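PDB 5WF2: AP-4 complex accessory subunit Tepsin from Equus caballus, which probably associates directly with the AP-4 adaptor complex and may thereby take part in vesicular trafficking of proteins at the trans-Golgi network. Local coordinates for residues Glu75-Ala86 / Pro117-Ile125. Sequence-based numbering, arbitrary orientation.
Sequences ECVQMRALGAVA and PVTNKATKI
Met79 reaches across to the first turn of helix segment 117-125. Its CB starts a chain bent at chi2 (-72°) and chi3 (-67°), which turns the thioether across Pro117, at about a right angle. Met79 CG lies 3.8 Å from CG2 of Val118. Met79 SD rests 3.8 Å from CB of Pro117 and also meets that residue's carbonyl group. Met79 CE ends against the aliphatic part of Lys121, 3.9 Å from its CD. With alanine in place of Met79, a gap is likely to open beside Pro117 and Val118, and the Lys121 methylenes would lose a packing partner. Val118 is itself a knob, set among Glu75, Gln78, Met79 and Leu82. The Gln78 side chain crosses Val118 with OE1 against both methyls, while Gln78 NE2 hydrogen-bonds to the carbonyl oxygen of Leu70. Leu82 fills the hole formed by Val118, Lys121, Ala122 and Ile125, with Leu82 CD1 4.0 Å from Val118 CG1. CD1 of Ile125 then packs 3.8 Å from Leu82 CB and touches Ala86. The two segments run nearly parallel, at 12°, with axes 9.7 Å apart. They join two helices of the all-helical VHS/ENTH-like domain of tepsin. Leu107 of helix 96-111 touches both Leu82 and Ile125, while helix 59-68 packs on Val85.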
loop_
_atom_site.group_PDB
_atom_site.type_symbol
_atom_site.label_atom_id
_atom_site.label_comp_id
_atom_site.label_asym_id
_atom_site.label_seq_id
_atom_site.Cartn_x
_atom_site.Cartn_y
_atom_site.Cartn_z
ATOM N N GLU A 75 1.293 -13.727 3.734
ATOM C CA GLU A 75 0.633 -13.474 2.465
ATOM C C GLU A 75 -0.576 -12.565 2.641
ATOM O O GLU A 75 -0.823 -11.688 1.801
ATOM C CB GLU A 75 0.226 -14.805 1.830
ATOM C CG GLU A 75 -0.378 -14.699 0.470
ATOM C CD GLU A 75 -0.831 -16.035 -0.084
ATOM O OE1 GLU A 75 -1.771 -16.620 0.495
ATOM O OE2 GLU A 75 -0.249 -16.495 -1.100
ATOM N N CYS A 76 -1.350 -12.752 3.726
ATOM C CA CYS A 76 -2.562 -11.953 3.888
ATOM C C CYS A 76 -2.215 -10.502 4.188
ATOM O O CYS A 76 -2.859 -9.584 3.670
ATOM C CB CYS A 76 -3.467 -12.524 4.989
ATOM S SG CYS A 76 -5.131 -11.868 4.938
ATOM N N VAL A 77 -1.191 -10.264 4.995
ATOM C CA VAL A 77 -0.812 -8.887 5.279
ATOM C C VAL A 77 -0.295 -8.217 4.008
ATOM O O VAL A 77 -0.611 -7.052 3.742
ATOM C CB VAL A 77 0.219 -8.832 6.418
ATOM C CG1 VAL A 77 0.898 -7.481 6.480
ATOM C CG2 VAL A 77 -0.454 -9.136 7.777
ATOM N N GLN A 78 0.480 -8.945 3.195
ATOM C CA GLN A 78 0.954 -8.387 1.928
ATOM C C GLN A 78 -0.212 -8.023 1.029
ATOM O O GLN A 78 -0.205 -6.963 0.391
ATOM C CB GLN A 78 1.862 -9.369 1.212
ATOM C CG GLN A 78 3.252 -9.539 1.815
ATOM C CD GLN A 78 4.099 -10.473 0.983
ATOM O OE1 GLN A 78 3.651 -11.553 0.596
ATOM N NE2 GLN A 78 5.320 -10.055 0.675
ATOM N N MET A 79 -1.221 -8.901 0.941
ATOM C CA MET A 79 -2.373 -8.643 0.087
ATOM C C MET A 79 -3.130 -7.399 0.541
ATOM O O MET A 79 -3.475 -6.541 -0.277
ATOM C CB MET A 79 -3.302 -9.869 0.057
ATOM C CG MET A 79 -2.733 -11.027 -0.765
ATOM S SD MET A 79 -2.749 -10.734 -2.540
ATOM C CE MET A 79 -4.499 -10.722 -2.901
ATOM N N ARG A 80 -3.356 -7.262 1.846
ATOM C CA ARG A 80 -4.086 -6.101 2.349
ATOM C C ARG A 80 -3.274 -4.829 2.181
ATOM O O ARG A 80 -3.835 -3.771 1.867
ATOM C CB ARG A 80 -4.483 -6.312 3.820
ATOM C CG ARG A 80 -5.481 -7.485 4.013
ATOM C CD ARG A 80 -5.909 -7.636 5.464
ATOM N NE ARG A 80 -6.646 -6.476 5.940
ATOM C CZ ARG A 80 -7.950 -6.310 5.815
ATOM N NH1 ARG A 80 -8.671 -7.243 5.249
ATOM N NH2 ARG A 80 -8.536 -5.203 6.275
ATOM N N ALA A 81 -1.965 -4.904 2.397
ATOM C CA ALA A 81 -1.102 -3.743 2.188
ATOM C C ALA A 81 -1.129 -3.312 0.730
ATOM O O ALA A 81 -1.238 -2.117 0.455
ATOM C CB ALA A 81 0.326 -4.052 2.645
ATOM N N LEU A 82 -1.040 -4.266 -0.216
ATOM C CA LEU A 82 -1.214 -3.944 -1.643
ATOM C C LEU A 82 -2.575 -3.324 -1.930
ATOM O O LEU A 82 -2.690 -2.413 -2.766
ATOM C CB LEU A 82 -1.025 -5.178 -2.527
ATOM C CG LEU A 82 0.404 -5.741 -2.628
ATOM C CD1 LEU A 82 0.424 -7.078 -3.355
ATOM C CD2 LEU A 82 1.370 -4.790 -3.305
ATOM N N GLY A 83 -3.632 -3.864 -1.331
ATOM C CA GLY A 83 -4.940 -3.244 -1.474
ATOM C C GLY A 83 -4.941 -1.797 -1.051
ATOM O O GLY A 83 -5.566 -0.953 -1.699
ATOM N N ALA A 84 -4.279 -1.498 0.063
ATOM C CA ALA A 84 -4.241 -0.137 0.569
ATOM C C ALA A 84 -3.464 0.764 -0.383
ATOM O O ALA A 84 -3.862 1.905 -0.601
ATOM C CB ALA A 84 -3.631 -0.095 1.960
ATOM N N VAL A 85 -2.356 0.255 -0.939
ATOM C CA VAL A 85 -1.595 0.971 -1.972
ATOM C C VAL A 85 -2.483 1.275 -3.172
ATOM O O VAL A 85 -2.521 2.402 -3.657
ATOM C CB VAL A 85 -0.353 0.159 -2.395
ATOM C CG1 VAL A 85 0.321 0.800 -3.639
ATOM C CG2 VAL A 85 0.649 0.019 -1.271
ATOM N N ALA A 86 -3.229 0.279 -3.658
ATOM C CA ALA A 86 -4.131 0.493 -4.789
ATOM C C ALA A 86 -5.179 1.545 -4.469
ATOM O O ALA A 86 -5.449 2.427 -5.290
ATOM C CB ALA A 86 -4.786 -0.827 -5.192
ATOM N N PRO A 117 -1.072 -15.031 -5.647
ATOM C CA PRO A 117 -1.906 -13.827 -5.427
ATOM C C PRO A 117 -1.130 -12.522 -5.284
ATOM O O PRO A 117 -1.537 -11.488 -5.848
ATOM C CB PRO A 117 -2.648 -14.159 -4.124
ATOM C CG PRO A 117 -2.567 -15.649 -3.976
ATOM C CD PRO A 117 -1.269 -16.055 -4.608
ATOM N N VAL A 118 -0.066 -12.526 -4.485
ATOM C CA VAL A 118 0.690 -11.305 -4.232
ATOM C C VAL A 118 1.414 -10.874 -5.495
ATOM O O VAL A 118 1.390 -9.699 -5.867
ATOM C CB VAL A 118 1.656 -11.508 -3.058
ATOM C CG1 VAL A 118 2.664 -10.347 -2.905
ATOM C CG2 VAL A 118 0.876 -11.668 -1.776
ATOM N N THR A 119 2.027 -11.824 -6.201
ATOM C CA THR A 119 2.698 -11.507 -7.455
ATOM C C THR A 119 1.710 -10.914 -8.456
ATOM O O THR A 119 1.991 -9.902 -9.121
ATOM C CB THR A 119 3.370 -12.777 -8.030
ATOM O OG1 THR A 119 4.444 -13.199 -7.166
ATOM C CG2 THR A 119 3.941 -12.490 -9.408
ATOM N N ASN A 120 0.543 -11.542 -8.587
ATOM C CA ASN A 120 -0.450 -11.075 -9.536
ATOM C C ASN A 120 -0.929 -9.675 -9.167
ATOM O O ASN A 120 -1.033 -8.787 -10.024
ATOM C CB ASN A 120 -1.635 -12.051 -9.583
ATOM C CG ASN A 120 -2.732 -11.603 -10.569
ATOM O OD1 ASN A 120 -3.891 -11.359 -10.184
ATOM N ND2 ASN A 120 -2.367 -11.493 -11.845
ATOM N N LYS A 121 -1.240 -9.466 -7.904
ATOM C CA LYS A 121 -1.800 -8.185 -7.496
ATOM C C LYS A 121 -0.760 -7.075 -7.618
ATOM O O LYS A 121 -1.082 -5.957 -8.045
ATOM C CB LYS A 121 -2.347 -8.280 -6.072
ATOM C CG LYS A 121 -3.161 -7.019 -5.642
ATOM C CD LYS A 121 -3.862 -7.164 -4.265
ATOM C CE LYS A 121 -5.254 -6.495 -4.283
ATOM N NZ LYS A 121 -5.157 -5.180 -4.977
ATOM N N ALA A 122 0.488 -7.351 -7.237
ATOM C CA ALA A 122 1.542 -6.349 -7.398
ATOM C C ALA A 122 1.734 -5.997 -8.856
ATOM O O ALA A 122 1.998 -4.839 -9.196
ATOM C CB ALA A 122 2.847 -6.882 -6.822
ATOM N N THR A 123 1.643 -6.990 -9.737
ATOM C CA THR A 123 1.825 -6.729 -11.154
ATOM C C THR A 123 0.730 -5.795 -11.672
ATOM O O THR A 123 1.022 -4.830 -12.391
ATOM C CB THR A 123 1.851 -8.038 -11.947
ATOM O OG1 THR A 123 2.954 -8.862 -11.514
ATOM C CG2 THR A 123 2.018 -7.758 -13.423
ATOM N N LYS A 124 -0.541 -6.052 -11.296
ATOM C CA LYS A 124 -1.645 -5.228 -11.817
ATOM C C LYS A 124 -1.536 -3.799 -11.321
ATOM O O LYS A 124 -1.793 -2.856 -12.071
ATOM C CB LYS A 124 -3.006 -5.804 -11.409
ATOM C CG LYS A 124 -3.165 -7.244 -11.755
ATOM C CD LYS A 124 -4.622 -7.667 -11.991
ATOM C CE LYS A 124 -5.460 -7.643 -10.755
ATOM N NZ LYS A 124 -6.741 -8.448 -10.978
ATOM N N ILE A 125 -1.123 -3.621 -10.064
ATOM C CA ILE A 125 -0.950 -2.278 -9.522
ATOM C C ILE A 125 0.163 -1.558 -10.276
ATOM O O ILE A 125 0.046 -0.380 -10.627
ATOM C CB ILE A 125 -0.636 -2.338 -8.022
ATOM C CG1 ILE A 125 -1.825 -2.869 -7.230
ATOM C CG2 ILE A 125 -0.282 -0.977 -7.523
ATOM C CD1 ILE A 125 -1.572 -3.219 -5.792
#